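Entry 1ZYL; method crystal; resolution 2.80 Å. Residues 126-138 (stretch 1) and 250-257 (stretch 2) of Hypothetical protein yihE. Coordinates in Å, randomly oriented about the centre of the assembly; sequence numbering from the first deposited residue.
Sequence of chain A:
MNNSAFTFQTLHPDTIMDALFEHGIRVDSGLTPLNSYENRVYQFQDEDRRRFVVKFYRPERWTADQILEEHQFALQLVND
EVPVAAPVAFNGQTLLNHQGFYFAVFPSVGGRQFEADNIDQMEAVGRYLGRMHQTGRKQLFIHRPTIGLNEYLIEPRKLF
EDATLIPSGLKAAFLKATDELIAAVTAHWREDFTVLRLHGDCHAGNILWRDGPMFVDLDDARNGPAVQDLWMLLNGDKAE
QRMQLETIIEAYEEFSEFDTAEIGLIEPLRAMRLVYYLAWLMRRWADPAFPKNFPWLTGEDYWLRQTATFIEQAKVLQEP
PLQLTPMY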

# COMPACT_ATOMS: atom_id res chain seq x y z
N GLY A 126 16.43 -3.09 -3.23
CA GLY A 126 16.08 -4.12 -4.19
C GLY A 126 16.53 -5.49 -3.71
O GLY A 126 15.86 -6.50 -3.94
N ARG A 127 17.67 -5.51 -3.04
CA ARG A 127 18.23 -6.75 -2.51
C ARG A 127 17.38 -7.32 -1.37
O ARG A 127 17.07 -8.51 -1.37
CB ARG A 127 19.67 -6.51 -2.05
CG ARG A 127 20.34 -7.73 -1.49
CD ARG A 127 21.76 -7.40 -1.05
NE ARG A 127 22.12 -8.14 0.16
CZ ARG A 127 21.59 -7.91 1.36
NH1 ARG A 127 20.67 -6.96 1.51
NH2 ARG A 127 21.98 -8.64 2.41
N TYR A 128 17.00 -6.48 -0.41
CA TYR A 128 16.17 -6.94 0.71
C TYR A 128 14.79 -7.32 0.20
O TYR A 128 14.14 -8.20 0.75
CB TYR A 128 16.05 -5.84 1.76
CG TYR A 128 17.14 -5.88 2.80
CD1 TYR A 128 17.64 -4.71 3.37
CD2 TYR A 128 17.67 -7.10 3.24
CE1 TYR A 128 18.64 -4.75 4.35
CE2 TYR A 128 18.66 -7.15 4.21
CZ TYR A 128 19.14 -5.97 4.76
OH TYR A 128 20.11 -6.03 5.74
N LEU A 129 14.36 -6.64 -0.85
CA LEU A 129 13.07 -6.90 -1.47
C LEU A 129 13.11 -8.32 -2.06
O LEU A 129 12.10 -9.01 -2.16
CB LEU A 129 12.82 -5.86 -2.56
CG LEU A 129 11.49 -5.11 -2.62
CD1 LEU A 129 10.89 -4.94 -1.22
CD2 LEU A 129 11.73 -3.75 -3.28
N GLY A 130 14.31 -8.74 -2.46
CA GLY A 130 14.49 -10.05 -3.03
C GLY A 130 14.42 -11.10 -1.95
O GLY A 130 13.94 -12.21 -2.17
N ARG A 131 14.93 -10.76 -0.77
CA ARG A 131 14.88 -11.71 0.33
C ARG A 131 13.46 -11.72 0.90
O ARG A 131 13.01 -12.73 1.44
CB ARG A 131 15.88 -11.32 1.43
CG ARG A 131 15.92 -12.34 2.57
CD ARG A 131 16.84 -11.93 3.71
NE ARG A 131 18.25 -11.97 3.33
CZ ARG A 131 19.25 -11.65 4.15
NH1 ARG A 131 20.51 -11.72 3.73
NH2 ARG A 131 18.99 -11.26 5.39
N MET A 132 12.76 -10.59 0.75
CA MET A 132 11.39 -10.49 1.25
C MET A 132 10.51 -11.42 0.46
O MET A 132 9.80 -12.25 1.03
CB MET A 132 10.86 -9.06 1.12
CG MET A 132 9.64 -8.79 1.99
SD MET A 132 8.62 -7.41 1.42
CE MET A 132 9.56 -6.04 1.99
N HIS A 133 10.55 -11.28 -0.86
CA HIS A 133 9.75 -12.13 -1.74
C HIS A 133 10.16 -13.59 -1.65
O HIS A 133 9.38 -14.48 -1.99
CB HIS A 133 9.85 -11.65 -3.18
CG HIS A 133 9.19 -10.33 -3.42
ND1 HIS A 133 8.95 -9.83 -4.68
CD2 HIS A 133 8.70 -9.42 -2.55
CE1 HIS A 133 8.34 -8.67 -4.58
NE2 HIS A 133 8.18 -8.39 -3.30
N GLN A 134 11.40 -13.81 -1.19
CA GLN A 134 11.91 -15.17 -1.02
C GLN A 134 11.05 -15.80 0.07
O GLN A 134 10.62 -16.95 -0.05
CB GLN A 134 13.36 -15.13 -0.57
CG GLN A 134 14.03 -16.49 -0.53
CD GLN A 134 15.45 -16.43 0.01
OE1 GLN A 134 16.21 -17.38 -0.14
NE2 GLN A 134 15.80 -15.32 0.64
N THR A 135 10.81 -15.03 1.14
CA THR A 135 9.98 -15.48 2.26
C THR A 135 8.56 -15.51 1.76
O THR A 135 7.89 -16.54 1.77
CB THR A 135 10.02 -14.48 3.44
OG1 THR A 135 11.37 -14.32 3.89
CG2 THR A 135 9.17 -14.98 4.58
N GLY A 136 8.10 -14.34 1.32
CA GLY A 136 6.75 -14.20 0.82
C GLY A 136 6.29 -15.30 -0.11
O GLY A 136 5.09 -15.53 -0.24
N ARG A 137 7.21 -15.98 -0.78
CA ARG A 137 6.76 -17.03 -1.69
C ARG A 137 6.51 -18.37 -1.00
O ARG A 137 5.88 -19.25 -1.59
CB ARG A 137 7.74 -17.21 -2.86
CG ARG A 137 9.20 -17.41 -2.51
CD ARG A 137 9.97 -17.81 -3.77
NE ARG A 137 9.48 -17.09 -4.94
CZ ARG A 137 9.79 -15.83 -5.25
NH1 ARG A 137 10.62 -15.12 -4.48
NH2 ARG A 137 9.25 -15.27 -6.32
N LYS A 138 6.98 -18.52 0.23
CA LYS A 138 6.78 -19.77 0.97
C LYS A 138 5.31 -20.23 1.06
O LYS A 138 5.03 -21.43 1.00
CB LYS A 138 7.41 -19.64 2.35
CG LYS A 138 8.94 -19.49 2.30
CD LYS A 138 9.55 -19.32 3.68
CE LYS A 138 11.05 -19.09 3.60
NZ LYS A 138 11.64 -18.85 4.95
N GLU A 250 19.14 -6.62 -10.61
CA GLU A 250 20.42 -7.30 -10.47
C GLU A 250 20.69 -7.58 -9.00
O GLU A 250 21.35 -8.57 -8.65
CB GLU A 250 21.55 -6.44 -11.04
CG GLU A 250 22.89 -7.15 -11.07
CD GLU A 250 22.87 -8.37 -11.97
OE1 GLU A 250 23.87 -9.12 -12.00
OE2 GLU A 250 21.84 -8.57 -12.67
N ALA A 251 20.20 -6.70 -8.13
CA ALA A 251 20.38 -6.87 -6.70
C ALA A 251 19.29 -7.80 -6.19
O ALA A 251 19.55 -8.72 -5.42
CB ALA A 251 20.30 -5.53 -5.99
N TYR A 252 18.08 -7.56 -6.65
CA TYR A 252 16.93 -8.36 -6.27
C TYR A 252 17.21 -9.83 -6.54
O TYR A 252 17.01 -10.67 -5.66
CB TYR A 252 15.71 -7.88 -7.06
CG TYR A 252 14.42 -8.64 -6.81
CD1 TYR A 252 14.14 -9.84 -7.48
CD2 TYR A 252 13.47 -8.15 -5.93
CE1 TYR A 252 12.93 -10.51 -7.28
CE2 TYR A 252 12.26 -8.81 -5.72
CZ TYR A 252 12.00 -9.99 -6.40
OH TYR A 252 10.80 -10.63 -6.18
N GLU A 253 17.69 -10.15 -7.74
CA GLU A 253 17.95 -11.54 -8.10
C GLU A 253 18.93 -12.31 -7.21
O GLU A 253 19.09 -13.53 -7.38
CB GLU A 253 18.41 -11.63 -9.56
CG GLU A 253 17.39 -11.07 -10.53
CD GLU A 253 17.29 -11.85 -11.82
OE1 GLU A 253 18.32 -12.01 -12.52
OE2 GLU A 253 16.17 -12.30 -12.14
N GLU A 254 19.57 -11.64 -6.26
CA GLU A 254 20.49 -12.33 -5.38
C GLU A 254 19.73 -13.34 -4.52
O GLU A 254 20.27 -14.39 -4.18
CB GLU A 254 21.24 -11.35 -4.47
CG GLU A 254 22.05 -12.04 -3.37
CD GLU A 254 22.76 -11.07 -2.44
OE1 GLU A 254 23.31 -11.53 -1.41
OE2 GLU A 254 22.79 -9.85 -2.72
N PHE A 255 18.47 -13.04 -4.19
CA PHE A 255 17.65 -13.93 -3.36
C PHE A 255 16.38 -14.46 -4.01
O PHE A 255 15.79 -15.43 -3.54
CB PHE A 255 17.29 -13.22 -2.06
CG PHE A 255 18.48 -12.80 -1.26
CD1 PHE A 255 19.22 -13.72 -0.55
CD2 PHE A 255 18.89 -11.47 -1.27
CE1 PHE A 255 20.36 -13.34 0.15
CE2 PHE A 255 20.03 -11.07 -0.57
CZ PHE A 255 20.77 -12.00 0.14
N SER A 256 15.92 -13.79 -5.06
CA SER A 256 14.72 -14.20 -5.77
C SER A 256 14.87 -13.87 -7.24
O SER A 256 15.23 -12.75 -7.60
CB SER A 256 13.49 -13.49 -5.22
OG SER A 256 13.10 -14.03 -3.98
N GLU A 257 14.62 -14.86 -8.09
CA GLU A 257 14.74 -14.61 -9.51
C GLU A 257 13.55 -13.73 -9.87
O GLU A 257 12.46 -13.87 -9.30
CB GLU A 257 14.70 -15.92 -10.29
CG GLU A 257 15.02 -15.72 -11.77
CD GLU A 257 14.84 -16.99 -12.59
OE1 GLU A 257 14.99 -16.91 -13.83
OE2 GLU A 257 14.55 -18.05 -12.00

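The helix of stretch 1 packs against the helical start of stretch 2 and the residues that follow, burying 592 Å² in all. At Gly 126 the two backbones meet directly: its O lies 3.2 Å from Tyr 252 CA, a CA-H...O contact where the two backbones run close, Arg 127 CA and Tyr 252 CA being 4.3 Å apart. Arg 127 extends its side chain past Phe 255, with Arg 127 CG 3.5 Å from Phe 255 CE2, and Phe 255 CE2 lies over one face of the guanidinium. The same side chain forms a salt bridge with Glu 254, Arg 127 NE to Glu 254 OE2 at 3.4 Å. Tyr 128 points away and takes no part. Leu 129 adds a modest apolar contact, its CB 4.1 Å from Tyr 252 CD2.

Gly 130 packs closely because it has no side chain. Its CA sits over the face of the Tyr 252 ring, 3.9 Å from the centroid, and a CB here would fall 2.3 Å from Tyr 252 O, a clash. Its carbonyl also accepts a hydrogen bond from the loop, Ser 256 OG to Gly 130 O at 2.7 Å, while still receiving a weak helical bond from Gln 134 N. Arg 131 CB lies over one face of the Phe 255 ring, and the residue makes an off-centre cation-pi contact, Arg 131 CZ lying 4.8 Å from the ring centroid.

His 133 meets the far end of Tyr 252 in a short hydrogen bond, His 133 ND1 to Tyr 252 OH at 2.5 Å. The tyrosine side chain fits as a knob among Gly 126, Leu 129, Gly 130 and His 133. Gln 134 runs beside Phe 255, its CG 3.6 Å from Phe 255 O. Arg 137 brings NH1 to 2.8 Å from Ser 256 OG, but the angle is too poor for a hydrogen bond.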